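Local coordinates for protein DR2417 (Deinococcus radiodurans, PDB 4XWW) that degrades RNA as the exonuclease RNase J, a metal-dependent hydrolase of the metallo-beta-lactamase superfamily whose exonuclease activity is enhanced by dimerization, at the interface of chains A and B. Sequence-based numbering; all coordinates share one arbitrary frame. Chains: chain A/B, DR2417.

Contact 1: the interface of chains A and B. Residues chain A 355, 358, 362, 370; chain B 214, 407, 411.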
# COMPACT_ATOMS: atom_id res chain seq x y z
N ASN A 355 -4.66 6.90 4.55
CA ASN A 355 -4.00 7.26 5.82
C ASN A 355 -3.53 8.69 5.81
O ASN A 355 -3.52 9.38 6.85
CB ASN A 355 -2.82 6.32 6.09
CG ASN A 355 -2.19 6.58 7.43
OD1 ASN A 355 -2.83 6.42 8.46
ND2 ASN A 355 -0.92 6.98 7.42
N VAL A 358 -6.46 10.81 6.50
CA VAL A 358 -6.90 10.67 7.88
C VAL A 358 -6.01 11.51 8.81
O VAL A 358 -6.51 12.26 9.65
CB VAL A 358 -6.92 9.20 8.32
CG1 VAL A 358 -7.03 9.09 9.86
CG2 VAL A 358 -8.10 8.49 7.64
N TYR A 362 -7.07 14.72 11.23
CA TYR A 362 -6.77 14.81 12.66
C TYR A 362 -6.03 16.10 12.99
O TYR A 362 -6.28 16.72 14.02
CB TYR A 362 -5.94 13.61 13.15
CG TYR A 362 -6.76 12.41 13.56
CD1 TYR A 362 -7.39 12.36 14.80
CD2 TYR A 362 -6.92 11.33 12.70
CE1 TYR A 362 -8.15 11.27 15.18
CE2 TYR A 362 -7.68 10.23 13.07
CZ TYR A 362 -8.29 10.21 14.31
OH TYR A 362 -9.04 9.11 14.66
N TYR A 370 -14.32 6.29 11.22
CA TYR A 370 -14.06 5.25 10.19
C TYR A 370 -14.02 3.86 10.79
O TYR A 370 -13.92 3.71 12.02
CB TYR A 370 -12.75 5.53 9.45
CG TYR A 370 -11.61 5.86 10.40
CD1 TYR A 370 -10.97 4.86 11.13
CD2 TYR A 370 -11.22 7.17 10.60
CE1 TYR A 370 -9.94 5.18 12.03
CE2 TYR A 370 -10.20 7.50 11.47
CZ TYR A 370 -9.56 6.50 12.18
OH TYR A 370 -8.57 6.86 13.06
N GLU B 214 -5.18 2.85 18.66
CA GLU B 214 -6.51 2.69 18.05
C GLU B 214 -7.03 1.26 18.16
O GLU B 214 -8.16 0.97 17.74
CB GLU B 214 -6.48 3.12 16.58
CG GLU B 214 -6.20 4.60 16.41
CD GLU B 214 -6.43 5.10 15.00
OE1 GLU B 214 -7.56 4.99 14.49
OE2 GLU B 214 -5.47 5.62 14.40
N ARG B 407 -2.92 10.54 14.11
CA ARG B 407 -4.08 9.72 14.44
C ARG B 407 -3.85 8.87 15.69
O ARG B 407 -4.77 8.70 16.50
CB ARG B 407 -4.46 8.82 13.25
CG ARG B 407 -3.37 7.83 12.83
CD ARG B 407 -3.75 7.06 11.56
NE ARG B 407 -4.90 6.19 11.81
CZ ARG B 407 -5.62 5.58 10.87
NH1 ARG B 407 -5.32 5.75 9.59
NH2 ARG B 407 -6.64 4.82 11.22
N ASN B 411 -5.70 9.61 19.36
CA ASN B 411 -6.50 8.54 19.96
C ASN B 411 -5.95 8.09 21.32
O ASN B 411 -6.70 7.68 22.20
CB ASN B 411 -6.63 7.38 18.97
CG ASN B 411 -7.76 7.62 18.02
OD1 ASN B 411 -8.93 7.56 18.41
ND2 ASN B 411 -7.44 7.96 16.77
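Helical backbone at A:Asn355, A:Val358 and A:Tyr362 (helix 351-364) and the extended backbone of A:Tyr370 face B:Arg407 and B:Asn411 on helix 406-417 and B:Glu214 in a loop, in the RNase J homodimer. B:Arg407 reaches across to helix 351-364: its CA sits over one face of the A:Tyr362 ring, 3.8 Å from the centroid, and its CB packs against CE2. With CG between its backbone N and carbonyl carbon (chi1 61°) and a bend at chi3, the chain delivers NH1 to the amide oxygen OD1 of A:Asn355 at 2.8 Å. That donor lies in the carbonyl plane, and amide and guanidinium are nearly coplanar. A:Val358 CG1 covers one guanidinium face toward its rim. On the same chain, B:Glu214 OE2 takes the NE hydrogen through its syn lone pair at 2.7 Å, a nearly straight hydrogen bond within a salt bridge, which should restrain the guanidinium's rotation. The carboxylate's OE1 accepts the phenol OH of A:Tyr370 at 2.6 Å, from 33° out of its plane. A hydrogen bond of undecided direction links A:Tyr370 OH and A:Tyr362 OH, 2.8 Å apart, and B:Asn411 ND2, also hydrogen-bonded to B:Arg407 O, donates to A:Tyr362 OH at 2.9 Å.

Contact 2: the interface of chains A and B. Residues chain A 497-498; chain B 470, 474, 552.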
# COMPACT_ATOMS: atom_id res chain seq x y z
N ARG A 497 18.87 14.36 -14.08
CA ARG A 497 17.54 14.71 -13.59
C ARG A 497 17.09 13.70 -12.55
O ARG A 497 17.21 12.50 -12.75
CB ARG A 497 16.53 14.79 -14.74
CG ARG A 497 16.45 16.15 -15.39
CD ARG A 497 15.97 17.16 -14.38
NE ARG A 497 14.58 17.53 -14.60
CZ ARG A 497 14.19 18.73 -15.00
NH1 ARG A 497 15.08 19.69 -15.20
NH2 ARG A 497 12.90 18.98 -15.19
N GLY A 498 16.60 14.21 -11.42
CA GLY A 498 16.23 13.38 -10.28
C GLY A 498 17.35 12.48 -9.78
O GLY A 498 17.08 11.43 -9.19
N ASP B 470 11.36 15.43 -9.04
CA ASP B 470 11.83 15.04 -10.36
C ASP B 470 11.61 13.56 -10.63
O ASP B 470 11.13 13.18 -11.70
CB ASP B 470 13.31 15.37 -10.52
CG ASP B 470 13.56 16.53 -11.46
OD1 ASP B 470 12.78 16.69 -12.42
OD2 ASP B 470 14.53 17.27 -11.23
N LEU B 474 9.35 11.90 -13.72
CA LEU B 474 9.89 10.90 -14.62
C LEU B 474 9.03 9.64 -14.59
O LEU B 474 8.64 9.11 -15.63
CB LEU B 474 11.34 10.57 -14.26
CG LEU B 474 12.42 11.53 -14.77
CD1 LEU B 474 13.36 11.96 -13.66
CD2 LEU B 474 13.21 10.90 -15.91
N VAL B 552 8.48 14.73 -19.36
CA VAL B 552 9.60 15.63 -19.21
C VAL B 552 10.38 15.64 -20.52
O VAL B 552 10.58 14.60 -21.13
CB VAL B 552 10.53 15.22 -18.05
CG1 VAL B 552 11.29 16.43 -17.54
CG2 VAL B 552 9.73 14.60 -16.92
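The end of strand 491-497 in chain A and the loop residue that follows it lie against helix 465-477 of chain B, with the start of B strand 552-556 alongside, all within the C-terminal part of the RNase J homodimer. A:Arg497 bends at chi2 and chi3, which turns NE toward the carboxylate of B:Asp470. The two side chains run at about a right angle, guanidinium and carboxylate planes 41° apart. NE comes 3.0 Å from OD1, a salt bridge whose hydrogen bond is weak because the angle at the hydrogen is only 120°. OD2 of the same carboxylate is 3.5 Å from the A:Arg497 methylene CD, so the aspartate meets the arginine near its elbow and not through a paired, end-on grip. Charge attraction probably contributes more here than directed bonding. Behind the carboxylate, on its backbone side, B:Asp470 CB rests 3.5 Å from A:Gly498 CA, where the backbone adopts positive phi on leaving the strand. One helical turn further on, B:Leu474 turns its CD1 methyl toward the A:Arg497 backbone carbonyl O, 4.0 Å away. At the far end of the arginine, the CG1 methyl of B:Val552 lies 3.8 Å from NH2.

Contact 3: the interface of chains A and B. Residues chain A 470, 474, 554; chain B 497-498.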
# COMPACT_ATOMS: atom_id res chain seq x y z
N ASP A 470 11.10 1.13 -17.79
CA ASP A 470 11.90 2.34 -17.90
C ASP A 470 11.44 3.36 -16.86
O ASP A 470 12.26 3.97 -16.18
CB ASP A 470 11.83 2.92 -19.31
CG ASP A 470 12.52 2.04 -20.35
OD1 ASP A 470 13.23 1.09 -19.96
OD2 ASP A 470 12.37 2.31 -21.56
N LEU A 474 13.72 4.99 -13.84
CA LEU A 474 13.82 6.44 -13.69
C LEU A 474 13.36 6.89 -12.30
O LEU A 474 13.99 7.73 -11.67
CB LEU A 474 13.02 7.15 -14.77
CG LEU A 474 13.54 6.91 -16.18
CD1 LEU A 474 12.68 7.63 -17.22
CD2 LEU A 474 14.99 7.35 -16.27
N ILE A 554 22.26 7.29 -20.04
CA ILE A 554 22.05 7.44 -21.46
C ILE A 554 23.29 8.07 -22.08
O ILE A 554 23.47 9.29 -22.02
CB ILE A 554 20.83 8.34 -21.71
CG1 ILE A 554 19.56 7.63 -21.25
CG2 ILE A 554 20.73 8.73 -23.17
CD1 ILE A 554 18.30 8.41 -21.50
N ARG B 497 12.59 7.89 -23.31
CA ARG B 497 12.57 6.97 -22.18
C ARG B 497 11.21 7.01 -21.49
O ARG B 497 10.75 8.07 -21.08
CB ARG B 497 13.67 7.32 -21.17
CG ARG B 497 15.03 6.68 -21.45
CD ARG B 497 14.91 5.19 -21.72
NE ARG B 497 16.21 4.59 -22.03
CZ ARG B 497 16.92 4.87 -23.12
NH1 ARG B 497 16.48 5.74 -24.01
NH2 ARG B 497 18.09 4.28 -23.31
N GLY B 498 10.59 5.84 -21.36
CA GLY B 498 9.35 5.70 -20.61
C GLY B 498 8.20 6.59 -21.05
O GLY B 498 7.30 6.88 -20.26
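B:Arg497 closes strand 491-497 in the C-terminal part of this RNase J, a metallo-beta-lactamase superfamily nuclease, and its side chain runs between helix 465-477 and strand 552-556 of chain A. It begins at CB, which faces the CD1 methyl of A:Leu474 at 4.1 Å, the two side chains crossing at about a right angle. Next, CG packs 3.7 Å from A:Ile554 CD1, the tip of an isoleucine whose side chain runs antiparallel to the arginine's. A bend at chi2 (-49°) then turns the chain toward A:Asp470: CD is 3.8 Å from the carboxylate oxygen OD2. NE stays 4.5 Å from that oxygen, beyond salt-bridge contact, although the opposite charges may still attract. At the guanidinium, CZ and the terminal NH1 each lie 4.1 Å from A:Ile554 CD1, and the methyl sits over the centre of one face, 4.0 Å above the plane. The isoleucine's own CG1, opposite the carbonyl carbon and beside the backbone N (chi1 -68°), carries CD1 out to that face. Beyond the arginine, B:Gly498 with positive phi brings its backbone N 3.8 Å from the methylene CB of A:Asp470.

Contact 2 and contact 3 pair the same elements with the chains exchanged: strand 491-497 and its following glycine against helix 465-477 and strand 552-556. Their C-alpha centres are about 10 Å apart. The twins are not identical: the arginine's tip is placed differently in the two, which suggests tolerance in this side chain's placement. Contact 1 uses other elements and lies about 34 Å from contact 2 and 38 Å from contact 3. Such separated patches hold the homodimer at distant points, probably limiting relative movement of the subunits. The centre of contact 1 is about 25 Å from A:His381, so any effect on activity through it would be indirect.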